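Local atomic coordinates of inactive glucansucrase (Lactobacillus reuteri, PDB entry 5JBD), a protein that is an inactive glucansucrase of glycoside hydrolase family 70, built around a TIM-type barrel and carrying a bound calcium ion. Residues Tyr781-Tyr789 / Thr844-Ala854. Sequence-based numbering, arbitrary orientation.
Sequences YANQIYFAY and TSLQNIGIGLA
Tyr786 and Ile851 bring their CA atoms to 6.0 Å where the loop that leaves strand 841-845 runs back past strand 784-791, an outermost strand of the six-stranded antiparallel sheet. The carboxamide of Gln847 pairs with the backbone of Tyr789 through both its ends. Gln847 OE1 accepts from Tyr789 N at 2.8 Å, on a lone pair in the carbonyl plane, while NE2 donates to Tyr789 O with an N-H...O angle of 168°. NE2 also reaches Thr844 OG1, which fixes the rotation of the amide. Tyr786 is turned with CG anti to the backbone N (chi1 -178°), which carries its ring across to residues 847-851. There Ile849 CD1 lies over one ring face and Gly850 O sits at the edge, 3.5 Å from Tyr786 CE1. Tyr786 OH accepts a hydrogen bond from Gln847 N at 3.1 Å and is also hydrogen-bonded to Glu172, whose carboxylate holds the backbone N-H groups of Asn848, Ile849 and Gly850 as well. Ile851 lies between two tyrosines: CG1 stands over the centre of the Tyr781 ring, 3.8 Å from its centroid, in a CH-pi contact, and CD1 touches Tyr786 CD1 at 3.5 Å. Phe787 packs on Leu853 and Ala854. Apolar packing, the Gln847 amide, the Tyr786 phenol and waters bridging Ile785 O to Ala854 N and Phe787 N to Gly850 O thus join edge strand to loop, without direct backbone pairing.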
ATOM      1  N   TYR A 781     -12.875  23.597  -6.474  1.00 32.96           N
ATOM      2  CA  TYR A 781     -13.974  23.234  -7.380  1.00 32.65           C
ATOM      3  C   TYR A 781     -14.908  22.210  -6.746  1.00 32.75           C
ATOM      4  O   TYR A 781     -14.472  21.394  -5.942  1.00 30.31           O
ATOM      5  CB  TYR A 781     -13.457  22.729  -8.730  1.00 31.69           C
ATOM      6  CG  TYR A 781     -12.390  21.665  -8.698  1.00 29.96           C
ATOM      7  CD1 TYR A 781     -12.726  20.314  -8.677  1.00 29.00           C
ATOM      8  CD2 TYR A 781     -11.040  22.003  -8.756  1.00 29.37           C
ATOM      9  CE1 TYR A 781     -11.744  19.329  -8.678  1.00 28.85           C
ATOM     10  CE2 TYR A 781     -10.044  21.025  -8.762  1.00 29.05           C
ATOM     11  CZ  TYR A 781     -10.398  19.689  -8.727  1.00 28.29           C
ATOM     12  OH  TYR A 781      -9.417  18.719  -8.726  1.00 27.93           O
ATOM     13  N   ALA A 782     -16.192  22.292  -7.107  1.00 33.92           N
ATOM     14  CA  ALA A 782     -17.228  21.387  -6.602  1.00 34.68           C
ATOM     15  C   ALA A 782     -18.221  21.052  -7.701  1.00 36.24           C
ATOM     16  O   ALA A 782     -18.530  21.903  -8.547  1.00 36.64           O
ATOM     17  CB  ALA A 782     -17.963  22.024  -5.425  1.00 35.89           C
ATOM     18  N   ASN A 783     -18.721  19.819  -7.679  1.00 34.78           N
ATOM     19  CA  ASN A 783     -19.791  19.389  -8.583  1.00 34.79           C
ATOM     20  C   ASN A 783     -19.427  19.588 -10.062  1.00 34.24           C
ATOM     21  O   ASN A 783     -20.245  20.059 -10.857  1.00 33.48           O
ATOM     22  CB  ASN A 783     -21.115  20.101  -8.224  1.00 35.49           C
ATOM     23  CG  ASN A 783     -21.531  19.864  -6.775  1.00 35.52           C
ATOM     24  OD1 ASN A 783     -21.577  20.798  -5.963  1.00 35.10           O
ATOM     25  ND2 ASN A 783     -21.820  18.619  -6.444  1.00 33.57           N
ATOM     26  N   GLN A 784     -18.188  19.233 -10.410  1.00 33.85           N
ATOM     27  CA  GLN A 784     -17.671  19.371 -11.769  1.00 33.89           C
ATOM     28  C   GLN A 784     -17.562  18.014 -12.420  1.00 32.56           C
ATOM     29  O   GLN A 784     -17.080  17.065 -11.799  1.00 32.22           O
ATOM     30  CB  GLN A 784     -16.276  20.006 -11.768  1.00 34.40           C
ATOM     31  CG  GLN A 784     -16.220  21.455 -11.319  1.00 35.93           C
ATOM     32  CD  GLN A 784     -17.100  22.367 -12.140  1.00 37.77           C
ATOM     33  OE1 GLN A 784     -17.059  22.356 -13.369  1.00 38.41           O
ATOM     34  NE2 GLN A 784     -17.908  23.171 -11.458  1.00 39.81           N
ATOM     35  N   ILE A 785     -17.971  17.927 -13.682  1.00 33.63           N
ATOM     36  CA  ILE A 785     -17.798  16.696 -14.441  1.00 32.31           C
ATOM     37  C   ILE A 785     -16.314  16.524 -14.781  1.00 30.78           C
ATOM     38  O   ILE A 785     -15.689  17.436 -15.309  1.00 31.25           O
ATOM     39  CB  ILE A 785     -18.721  16.646 -15.687  1.00 33.23           C
ATOM     40  CG1 ILE A 785     -20.182  16.633 -15.213  1.00 33.62           C
ATOM     41  CG2 ILE A 785     -18.395  15.416 -16.525  1.00 33.20           C
ATOM     42  CD1 ILE A 785     -21.231  16.434 -16.270  1.00 34.80           C
ATOM     43  N   TYR A 786     -15.801  15.326 -14.500  1.00 29.85           N
ATOM     44  CA  TYR A 786     -14.384  14.977 -14.578  1.00 29.82           C
ATOM     45  C   TYR A 786     -14.290  13.584 -15.193  1.00 29.42           C
ATOM     46  O   TYR A 786     -15.070  12.687 -14.830  1.00 29.20           O
ATOM     47  CB  TYR A 786     -13.839  14.950 -13.135  1.00 29.31           C
ATOM     48  CG  TYR A 786     -12.355  14.651 -12.917  1.00 30.10           C
ATOM     49  CD1 TYR A 786     -11.363  15.489 -13.427  1.00 31.69           C
ATOM     50  CD2 TYR A 786     -11.942  13.562 -12.132  1.00 29.91           C
ATOM     51  CE1 TYR A 786     -10.009  15.233 -13.191  1.00 31.38           C
ATOM     52  CE2 TYR A 786     -10.590  13.300 -11.888  1.00 30.13           C
ATOM     53  CZ  TYR A 786      -9.623  14.136 -12.409  1.00 30.90           C
ATOM     54  OH  TYR A 786      -8.275  13.884 -12.180  1.00 29.15           O
ATOM     55  N   PHE A 787     -13.352  13.391 -16.120  1.00 29.49           N
ATOM     56  CA  PHE A 787     -13.254  12.133 -16.858  1.00 29.26           C
ATOM     57  C   PHE A 787     -12.240  11.173 -16.230  1.00 29.51           C
ATOM     58  O   PHE A 787     -11.231  10.805 -16.833  1.00 29.20           O
ATOM     59  CB  PHE A 787     -12.936  12.405 -18.337  1.00 30.21           C
ATOM     60  CG  PHE A 787     -13.953  13.270 -19.039  1.00 31.51           C
ATOM     61  CD1 PHE A 787     -15.322  13.014 -18.926  1.00 32.85           C
ATOM     62  CD2 PHE A 787     -13.546  14.312 -19.859  1.00 33.22           C
ATOM     63  CE1 PHE A 787     -16.256  13.800 -19.590  1.00 32.81           C
ATOM     64  CE2 PHE A 787     -14.474  15.094 -20.536  1.00 34.04           C
ATOM     65  CZ  PHE A 787     -15.833  14.837 -20.400  1.00 34.16           C
ATOM     66  N   ALA A 788     -12.539  10.742 -15.007  1.00 30.20           N
ATOM     67  CA  ALA A 788     -11.635   9.879 -14.246  1.00 29.61           C
ATOM     68  C   ALA A 788     -11.577   8.511 -14.871  1.00 29.65           C
ATOM     69  O   ALA A 788     -12.579   8.035 -15.424  1.00 29.91           O
ATOM     70  CB  ALA A 788     -12.109   9.756 -12.802  1.00 30.22           C
ATOM     71  N   TYR A 789     -10.408   7.886 -14.793  1.00 28.61           N
ATOM     72  CA  TYR A 789     -10.273   6.454 -15.061  1.00 28.80           C
ATOM     73  C   TYR A 789     -10.853   5.708 -13.862  1.00 28.07           C
ATOM     74  O   TYR A 789     -10.334   5.832 -12.756  1.00 28.67           O
ATOM     75  CB  TYR A 789      -8.808   6.083 -15.300  1.00 29.31           C
ATOM     76  CG  TYR A 789      -8.300   6.605 -16.624  1.00 30.84           C
ATOM     77  CD1 TYR A 789      -7.812   7.902 -16.749  1.00 32.72           C
ATOM     78  CD2 TYR A 789      -8.367   5.822 -17.769  1.00 32.90           C
ATOM     79  CE1 TYR A 789      -7.369   8.389 -17.974  1.00 34.11           C
ATOM     80  CE2 TYR A 789      -7.917   6.293 -19.003  1.00 33.87           C
ATOM     81  CZ  TYR A 789      -7.427   7.579 -19.098  1.00 34.84           C
ATOM     82  OH  TYR A 789      -6.995   8.057 -20.306  1.00 35.31           O
ATOM     83  N   THR A 844     -11.157   9.441  -6.019  1.00 25.55           N
ATOM     84  CA  THR A 844      -9.828   9.099  -6.513  1.00 25.56           C
ATOM     85  C   THR A 844      -8.849  10.179  -6.123  1.00 26.68           C
ATOM     86  O   THR A 844      -9.234  11.344  -5.983  1.00 28.41           O
ATOM     87  CB  THR A 844      -9.799   8.904  -8.058  1.00 25.33           C
ATOM     88  OG1 THR A 844      -8.461   8.626  -8.505  1.00 25.17           O
ATOM     89  CG2 THR A 844     -10.299  10.143  -8.779  1.00 26.17           C
ATOM     90  N   SER A 845      -7.581   9.800  -5.961  1.00 26.55           N
ATOM     91  CA  SER A 845      -6.504  10.776  -5.946  1.00 27.55           C
ATOM     92  C   SER A 845      -6.442  11.452  -7.319  1.00 28.65           C
ATOM     93  O   SER A 845      -6.915  10.899  -8.307  1.00 28.54           O
ATOM     94  CB  SER A 845      -5.158  10.146  -5.586  1.00 28.24           C
ATOM     95  OG  SER A 845      -4.883   8.991  -6.359  1.00 29.94           O
ATOM     96  N   LEU A 846      -5.896  12.662  -7.366  1.00 29.08           N
ATOM     97  CA  LEU A 846      -5.893  13.447  -8.599  1.00 29.63           C
ATOM     98  C   LEU A 846      -5.167  12.654  -9.683  1.00 30.83           C
ATOM     99  O   LEU A 846      -4.105  12.091  -9.434  1.00 29.77           O
ATOM    100  CB  LEU A 846      -5.232  14.811  -8.387  1.00 29.91           C
ATOM    101  CG  LEU A 846      -5.750  15.696  -7.249  1.00 30.06           C
ATOM    102  CD1 LEU A 846      -5.030  17.039  -7.251  1.00 31.79           C
ATOM    103  CD2 LEU A 846      -7.261  15.883  -7.300  1.00 31.17           C
ATOM    104  N   GLN A 847      -5.761  12.572 -10.878  1.00 30.57           N
ATOM    105  CA  GLN A 847      -5.239  11.685 -11.922  1.00 30.38           C
ATOM    106  C   GLN A 847      -4.360  12.370 -12.973  1.00 30.53           C
ATOM    107  O   GLN A 847      -3.924  11.720 -13.930  1.00 29.83           O
ATOM    108  CB  GLN A 847      -6.400  10.930 -12.584  1.00 31.55           C
ATOM    109  CG  GLN A 847      -7.102   9.978 -11.626  1.00 31.02           C
ATOM    110  CD  GLN A 847      -8.061   9.028 -12.320  1.00 31.91           C
ATOM    111  OE1 GLN A 847      -8.329   9.160 -13.514  1.00 31.73           O
ATOM    112  NE2 GLN A 847      -8.617   8.082 -11.565  1.00 30.56           N
ATOM    113  N   ASN A 848      -4.104  13.667 -12.791  1.00 31.07           N
ATOM    114  CA  ASN A 848      -3.228  14.455 -13.668  1.00 32.17           C
ATOM    115  C   ASN A 848      -3.748  14.578 -15.122  1.00 32.01           C
ATOM    116  O   ASN A 848      -2.959  14.569 -16.057  1.00 31.10           O
ATOM    117  CB  ASN A 848      -1.787  13.894 -13.674  1.00 32.74           C
ATOM    118  CG  ASN A 848      -1.146  13.870 -12.295  1.00 33.64           C
ATOM    119  OD1 ASN A 848      -0.602  12.854 -11.876  1.00 34.82           O
ATOM    120  ND2 ASN A 848      -1.201  14.984 -11.591  1.00 32.99           N
ATOM    121  N   ILE A 849      -5.064  14.718 -15.286  1.00 32.67           N
ATOM    122  CA  ILE A 849      -5.677  14.913 -16.621  1.00 33.07           C
ATOM    123  C   ILE A 849      -6.267  16.304 -16.874  1.00 33.51           C
ATOM    124  O   ILE A 849      -6.355  16.740 -18.034  1.00 34.75           O
ATOM    125  CB  ILE A 849      -6.742  13.836 -16.927  1.00 33.21           C
ATOM    126  CG1 ILE A 849      -7.893  13.872 -15.915  1.00 32.74           C
ATOM    127  CG2 ILE A 849      -6.092  12.456 -16.955  1.00 33.66           C
ATOM    128  CD1 ILE A 849      -9.000  12.892 -16.212  1.00 32.34           C
ATOM    129  N   GLY A 850      -6.702  16.976 -15.814  1.00 31.21           N
ATOM    130  CA  GLY A 850      -7.263  18.320 -15.890  1.00 31.71           C
ATOM    131  C   GLY A 850      -8.742  18.333 -15.564  1.00 31.40           C
ATOM    132  O   GLY A 850      -9.455  17.368 -15.852  1.00 31.56           O
ATOM    133  N   ILE A 851      -9.197  19.441 -14.986  1.00 31.82           N
ATOM    134  CA  ILE A 851     -10.586  19.594 -14.547  1.00 32.53           C
ATOM    135  C   ILE A 851     -11.475  20.225 -15.625  1.00 33.51           C
ATOM    136  O   ILE A 851     -12.699  20.196 -15.497  1.00 33.52           O
ATOM    137  CB  ILE A 851     -10.650  20.393 -13.207  1.00 33.39           C
ATOM    138  CG1 ILE A 851     -11.935  20.108 -12.417  1.00 34.40           C
ATOM    139  CG2 ILE A 851     -10.529  21.903 -13.425  1.00 33.96           C
ATOM    140  CD1 ILE A 851     -12.194  18.653 -12.106  1.00 33.81           C
ATOM    141  N   GLY A 852     -10.855  20.793 -16.672  1.00 34.37           N
ATOM    142  CA  GLY A 852     -11.569  21.475 -17.761  1.00 34.16           C
ATOM    143  C   GLY A 852     -11.625  20.740 -19.087  1.00 33.74           C
ATOM    144  O   GLY A 852     -11.865  21.372 -20.117  1.00 35.30           O
ATOM    145  N   LEU A 853     -11.405  19.422 -19.083  1.00 32.69           N
ATOM    146  CA  LEU A 853     -11.495  18.619 -20.309  1.00 33.18           C
ATOM    147  C   LEU A 853     -12.913  18.596 -20.870  1.00 34.06           C
ATOM    148  O   LEU A 853     -13.091  18.614 -22.093  1.00 34.75           O
ATOM    149  CB  LEU A 853     -11.015  17.172 -20.093  1.00 33.11           C
ATOM    150  CG  LEU A 853      -9.523  16.931 -19.841  1.00 33.54           C
ATOM    151  CD1 LEU A 853      -9.237  15.447 -19.646  1.00 34.12           C
ATOM    152  CD2 LEU A 853      -8.678  17.463 -20.977  1.00 33.81           C
ATOM    153  N   ALA A 854     -13.906  18.548 -19.977  1.00 34.32           N
ATOM    154  CA  ALA A 854     -15.318  18.469 -20.370  1.00 34.43           C
ATOM    155  C   ALA A 854     -15.764  19.707 -21.139  1.00 35.39           C
ATOM    156  O   ALA A 854     -15.641  20.825 -20.638  1.00 34.98           O
ATOM    157  CB  ALA A 854     -16.193  18.261 -19.142  1.00 34.90           C
TER
HETATM  158  O   HOH W   1     -14.331  22.256 -14.357  1.00 37.02           O
HETATM  159  O   HOH W   2     -13.480  17.935 -17.055  1.00 30.13           O
HETATM  160  O   HOH W   3     -11.813  15.779 -16.966  1.00 28.31           O